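Local structure of hypothetical protein yiiX (Escherichia coli, 2IF6) at residues W3-S15 with S29-N41. The protein is a metal-containing protein of uncertain function, assigned to the permuted papain-like amidases and probably acting as a hydrolase. Numbering follows the deposited sequence.
Sequences WQPQTGDIIFQIS and SDYSHTGMLVMRN
Q13 and H33 run side by side on one face of an antiparallel strand pair. The Q13 amide oxygen OE1 lies at the edge of the imidazole, near its plane, 3.2 Å from H33 CD2. Amide and ring planes are 38° apart. Q13 NE2 is bonded to the W61 carbonyl, which helps fix the amide. A classic beta bulge sets S32 and H33 opposite Q13, and Q13 O accepts from both of their backbone nitrogens. S32 OG takes the S15 amide at 2.7 Å (S32 OG to S15 N).

On the other face, F12 and T34 point the same way, with T34 OG1 over one face of the phenyl ring. With OG1 anti to its own nitrogen (chi1 -172°), T34 donates to I11 O at 3.0 Å from above the carbonyl plane. G35 N reaches that oxygen in plane. F12 CB packs obliquely on the Y31 ring, 3.8 Å from Y31 CD1.

L37 packs against W3, P5, D9 and I11. Its CG meets the edge of the W3 indole, CD1 touches P5 CB, and CD2 lies 3.8 Å from I11 CG2. W3 NE1 and Q6 N grip D9 OD2 from opposite faces of the carboxylate, while R74 pairs with OD1. T7 OG1 accepts the M39 amide at 3.0 Å (T7 OG1 to M39 N), nearly straight at 170°.

H33 NE2 is hydrogen-bonded to E48 OE1, and the H33 side chain touches C112. These three form a possible Cys-His-Glu triad, consistent with the permuted papain-like family, though unconfirmed. The E48 bond, with Q13 OE1 at the CD2 edge, probably helps set the H33 ring orientation.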
loop_
_atom_site.group_PDB
_atom_site.type_symbol
_atom_site.label_atom_id
_atom_site.label_comp_id
_atom_site.label_asym_id
_atom_site.label_seq_id
_atom_site.Cartn_x
_atom_site.Cartn_y
_atom_site.Cartn_z
ATOM N N TRP A 3 9.778 -0.475 18.345
ATOM C CA TRP A 3 8.478 -0.063 17.716
ATOM C C TRP A 3 7.300 -0.657 18.480
ATOM O O TRP A 3 7.276 -1.858 18.754
ATOM C CB TRP A 3 8.460 -0.532 16.258
ATOM C CG TRP A 3 7.181 -0.347 15.528
ATOM C CD1 TRP A 3 6.393 0.802 15.478
ATOM C CD2 TRP A 3 6.515 -1.317 14.704
ATOM N NE1 TRP A 3 5.309 0.586 14.666
ATOM C CE2 TRP A 3 5.315 -0.709 14.229
ATOM C CE3 TRP A 3 6.787 -2.654 14.352
ATOM C CZ2 TRP A 3 4.418 -1.375 13.374
ATOM C CZ3 TRP A 3 5.892 -3.319 13.525
ATOM C CH2 TRP A 3 4.729 -2.664 13.018
ATOM N N GLN A 4 6.348 0.208 18.836
ATOM C CA GLN A 4 5.078 -0.165 19.448
ATOM C C GLN A 4 4.020 0.055 18.343
ATOM O O GLN A 4 3.695 1.221 18.028
ATOM C CB GLN A 4 4.834 0.803 20.629
ATOM C CG GLN A 4 3.699 0.514 21.609
ATOM C CD GLN A 4 3.551 1.666 22.652
ATOM O OE1 GLN A 4 2.977 2.746 22.355
ATOM N NE2 GLN A 4 4.110 1.451 23.856
ATOM N N PRO A 5 3.520 -1.037 17.708
ATOM C CA PRO A 5 2.539 -0.843 16.654
ATOM C C PRO A 5 1.357 -0.013 17.121
ATOM O O PRO A 5 0.888 -0.169 18.280
ATOM C CB PRO A 5 2.100 -2.283 16.289
ATOM C CG PRO A 5 3.356 -3.112 16.593
ATOM C CD PRO A 5 3.903 -2.461 17.853
ATOM N N GLN A 6 0.937 0.901 16.259
ATOM C CA GLN A 6 -0.257 1.724 16.505
ATOM C C GLN A 6 -1.132 1.725 15.272
ATOM O O GLN A 6 -0.627 1.696 14.148
ATOM C CB GLN A 6 0.128 3.169 16.886
ATOM C CG GLN A 6 0.847 3.280 18.231
ATOM C CD GLN A 6 1.488 4.652 18.489
ATOM O OE1 GLN A 6 1.279 5.584 17.759
ATOM N NE2 GLN A 6 2.282 4.751 19.547
ATOM N N THR A 7 -2.443 1.807 15.486
ATOM C CA THR A 7 -3.400 1.862 14.397
ATOM C C THR A 7 -3.073 3.055 13.491
ATOM O O THR A 7 -2.834 4.191 13.983
ATOM C CB THR A 7 -4.836 2.041 14.928
ATOM O OG1 THR A 7 -5.225 0.857 15.652
ATOM C CG2 THR A 7 -5.788 2.275 13.747
ATOM N N GLY A 8 -3.069 2.808 12.187
ATOM C CA GLY A 8 -2.639 3.815 11.243
ATOM C C GLY A 8 -1.203 3.714 10.731
ATOM O O GLY A 8 -0.922 4.308 9.693
ATOM N N ASP A 9 -0.293 3.013 11.434
ATOM C CA ASP A 9 1.090 2.862 10.952
ATOM C C ASP A 9 1.035 2.195 9.577
ATOM O O ASP A 9 0.252 1.244 9.371
ATOM C CB ASP A 9 1.967 1.984 11.885
ATOM C CG ASP A 9 2.232 2.625 13.221
ATOM O OD1 ASP A 9 1.862 3.836 13.433
ATOM O OD2 ASP A 9 2.805 1.907 14.071
ATOM N N ILE A 10 1.797 2.715 8.638
ATOM C CA ILE A 10 1.747 2.173 7.280
ATOM C C ILE A 10 2.989 1.346 7.090
ATOM O O ILE A 10 4.092 1.835 7.318
ATOM C CB ILE A 10 1.650 3.296 6.228
ATOM C CG1 ILE A 10 0.457 4.224 6.573
ATOM C CG2 ILE A 10 1.489 2.683 4.817
ATOM C CD1 ILE A 10 0.399 5.558 5.743
ATOM N N ILE A 11 2.812 0.102 6.654
ATOM C CA ILE A 11 3.916 -0.836 6.611
ATOM C C ILE A 11 4.170 -1.268 5.157
ATOM O O ILE A 11 3.214 -1.421 4.398
ATOM C CB ILE A 11 3.644 -2.044 7.571
ATOM C CG1 ILE A 11 4.884 -2.956 7.678
ATOM C CG2 ILE A 11 2.366 -2.782 7.193
ATOM C CD1 ILE A 11 4.900 -3.884 8.864
ATOM N N PHE A 12 5.441 -1.481 4.793
ATOM C CA PHE A 12 5.817 -1.719 3.388
ATOM C C PHE A 12 6.714 -2.960 3.360
ATOM O O PHE A 12 7.456 -3.218 4.320
ATOM C CB PHE A 12 6.591 -0.508 2.835
ATOM C CG PHE A 12 5.818 0.801 2.872
ATOM C CD1 PHE A 12 5.220 1.280 1.730
ATOM C CD2 PHE A 12 5.711 1.558 4.051
ATOM C CE1 PHE A 12 4.486 2.472 1.754
ATOM C CE2 PHE A 12 4.957 2.792 4.052
ATOM C CZ PHE A 12 4.408 3.218 2.911
ATOM N N GLN A 13 6.644 -3.718 2.267
ATOM C CA GLN A 13 7.458 -4.892 2.106
ATOM C C GLN A 13 7.675 -5.130 0.614
ATOM O O GLN A 13 7.058 -4.468 -0.227
ATOM C CB GLN A 13 6.763 -6.114 2.752
ATOM C CG GLN A 13 5.523 -6.595 1.981
ATOM C CD GLN A 13 4.794 -7.780 2.597
ATOM O OE1 GLN A 13 3.857 -8.261 1.985
ATOM N NE2 GLN A 13 5.216 -8.265 3.777
ATOM N N ILE A 14 8.514 -6.116 0.326
ATOM C CA ILE A 14 8.723 -6.618 -1.022
ATOM C C ILE A 14 7.817 -7.822 -1.203
ATOM O O ILE A 14 8.016 -8.885 -0.571
ATOM C CB ILE A 14 10.177 -7.116 -1.237
ATOM C CG1 ILE A 14 11.216 -6.051 -0.857
ATOM C CG2 ILE A 14 10.367 -7.574 -2.687
ATOM C CD1 ILE A 14 12.629 -6.635 -0.844
ATOM N N SER A 15 6.817 -7.656 -2.054
ATOM C CA SER A 15 5.928 -8.754 -2.448
ATOM C C SER A 15 6.719 -9.912 -3.126
ATOM O O SER A 15 7.707 -9.667 -3.835
ATOM C CB SER A 15 4.872 -8.219 -3.415
ATOM O OG SER A 15 4.149 -9.282 -4.000
ATOM N N SER A 29 11.316 1.884 -6.867
ATOM C CA SER A 29 11.085 1.681 -5.443
ATOM C C SER A 29 11.459 0.269 -5.099
ATOM O O SER A 29 11.371 -0.611 -5.961
ATOM C CB SER A 29 9.585 1.906 -5.126
ATOM O OG SER A 29 9.306 1.669 -3.746
ATOM N N ASP A 30 11.868 0.068 -3.850
ATOM C CA ASP A 30 11.935 -1.230 -3.223
ATOM C C ASP A 30 10.581 -1.802 -2.774
ATOM O O ASP A 30 10.491 -2.982 -2.502
ATOM C CB ASP A 30 12.833 -1.141 -1.989
ATOM C CG ASP A 30 14.306 -0.872 -2.343
ATOM O OD1 ASP A 30 14.725 -1.277 -3.460
ATOM O OD2 ASP A 30 15.020 -0.266 -1.479
ATOM N N TYR A 31 9.549 -0.978 -2.653
ATOM C CA TYR A 31 8.306 -1.410 -2.005
ATOM C C TYR A 31 7.327 -1.866 -3.058
ATOM O O TYR A 31 7.013 -1.112 -3.989
ATOM C CB TYR A 31 7.657 -0.267 -1.183
ATOM C CG TYR A 31 8.681 0.425 -0.345
ATOM C CD1 TYR A 31 9.565 -0.317 0.419
ATOM C CD2 TYR A 31 8.824 1.822 -0.371
ATOM C CE1 TYR A 31 10.576 0.286 1.155
ATOM C CE2 TYR A 31 9.830 2.426 0.367
ATOM C CZ TYR A 31 10.690 1.630 1.120
ATOM O OH TYR A 31 11.674 2.181 1.865
ATOM N N SER A 32 6.824 -3.074 -2.904
ATOM C CA SER A 32 5.830 -3.547 -3.837
ATOM C C SER A 32 4.534 -4.023 -3.180
ATOM O O SER A 32 3.627 -4.530 -3.878
ATOM C CB SER A 32 6.459 -4.613 -4.756
ATOM O OG SER A 32 6.905 -5.718 -3.999
ATOM N N HIS A 33 4.435 -3.873 -1.849
ATOM C CA HIS A 33 3.166 -4.109 -1.155
ATOM C C HIS A 33 3.093 -3.234 0.083
ATOM O O HIS A 33 4.127 -2.909 0.651
ATOM C CB HIS A 33 3.022 -5.577 -0.758
ATOM C CG HIS A 33 1.662 -5.928 -0.226
ATOM N ND1 HIS A 33 0.492 -5.542 -0.855
ATOM C CD2 HIS A 33 1.291 -6.627 0.877
ATOM C CE1 HIS A 33 -0.543 -6.002 -0.161
ATOM N NE2 HIS A 33 -0.086 -6.652 0.899
ATOM N N THR A 34 1.888 -2.813 0.464
ATOM C CA THR A 34 1.715 -1.960 1.656
ATOM C C THR A 34 0.408 -2.342 2.362
ATOM O O THR A 34 -0.497 -2.933 1.746
ATOM C CB THR A 34 1.783 -0.449 1.277
ATOM O OG1 THR A 34 1.800 0.378 2.446
ATOM C CG2 THR A 34 0.618 -0.054 0.428
ATOM N N GLY A 35 0.342 -2.083 3.658
ATOM C CA GLY A 35 -0.921 -2.215 4.394
ATOM C C GLY A 35 -0.881 -1.243 5.561
ATOM O O GLY A 35 0.133 -0.521 5.749
ATOM N N MET A 36 -1.960 -1.210 6.336
ATOM C CA MET A 36 -2.051 -0.260 7.457
ATOM C C MET A 36 -2.346 -1.046 8.705
ATOM O O MET A 36 -3.232 -1.938 8.701
ATOM C CB MET A 36 -3.163 0.776 7.207
ATOM C CG MET A 36 -3.417 1.883 8.344
ATOM S SD MET A 36 -4.932 2.824 7.997
ATOM C CE MET A 36 -6.220 1.709 8.667
ATOM N N LEU A 37 -1.618 -0.730 9.768
ATOM C CA LEU A 37 -1.793 -1.408 11.057
ATOM C C LEU A 37 -3.183 -1.050 11.614
ATOM O O LEU A 37 -3.611 0.101 11.514
ATOM C CB LEU A 37 -0.704 -1.003 12.051
ATOM C CG LEU A 37 0.638 -1.766 12.122
ATOM C CD1 LEU A 37 0.425 -3.134 12.712
ATOM C CD2 LEU A 37 1.313 -1.837 10.747
ATOM N N VAL A 38 -3.889 -2.068 12.133
ATOM C CA VAL A 38 -5.101 -1.856 12.949
ATOM C C VAL A 38 -4.946 -2.735 14.206
ATOM O O VAL A 38 -4.754 -3.966 14.094
ATOM C CB VAL A 38 -6.417 -2.157 12.207
ATOM C CG1 VAL A 38 -7.618 -2.000 13.154
ATOM C CG2 VAL A 38 -6.594 -1.224 11.048
ATOM N N MET A 39 -4.957 -2.098 15.376
ATOM C CA MET A 39 -4.953 -2.810 16.650
ATOM C C MET A 39 -6.371 -3.284 16.947
ATOM O O MET A 39 -7.314 -2.495 17.045
ATOM C CB MET A 39 -4.367 -1.959 17.790
ATOM C CG MET A 39 -3.033 -1.304 17.450
ATOM S SD MET A 39 -1.726 -2.412 16.820
ATOM C CE MET A 39 -1.373 -3.315 18.291
ATOM N N ARG A 40 -6.537 -4.597 17.019
ATOM C CA ARG A 40 -7.844 -5.181 17.305
ATOM C C ARG A 40 -7.716 -5.935 18.613
ATOM O O ARG A 40 -6.887 -6.834 18.737
ATOM C CB ARG A 40 -8.272 -6.111 16.189
ATOM C CG ARG A 40 -8.325 -5.459 14.810
ATOM C CD ARG A 40 -8.517 -6.554 13.763
ATOM N NE ARG A 40 -9.896 -7.019 13.643
ATOM C CZ ARG A 40 -10.243 -8.219 13.173
ATOM N NH1 ARG A 40 -9.315 -9.098 12.794
ATOM N NH2 ARG A 40 -11.507 -8.561 13.079
ATOM N N ASN A 41 -8.474 -5.516 19.624
ATOM C CA ASN A 41 -8.281 -6.030 20.993
ATOM C C ASN A 41 -6.808 -5.983 21.389
ATOM O O ASN A 41 -6.268 -6.922 21.972
ATOM C CB ASN A 41 -8.869 -7.448 21.128
ATOM C CG ASN A 41 -9.054 -7.896 22.579
ATOM O OD1 ASN A 41 -9.750 -8.879 22.838
ATOM N ND2 ASN A 41 -8.412 -7.210 23.523
#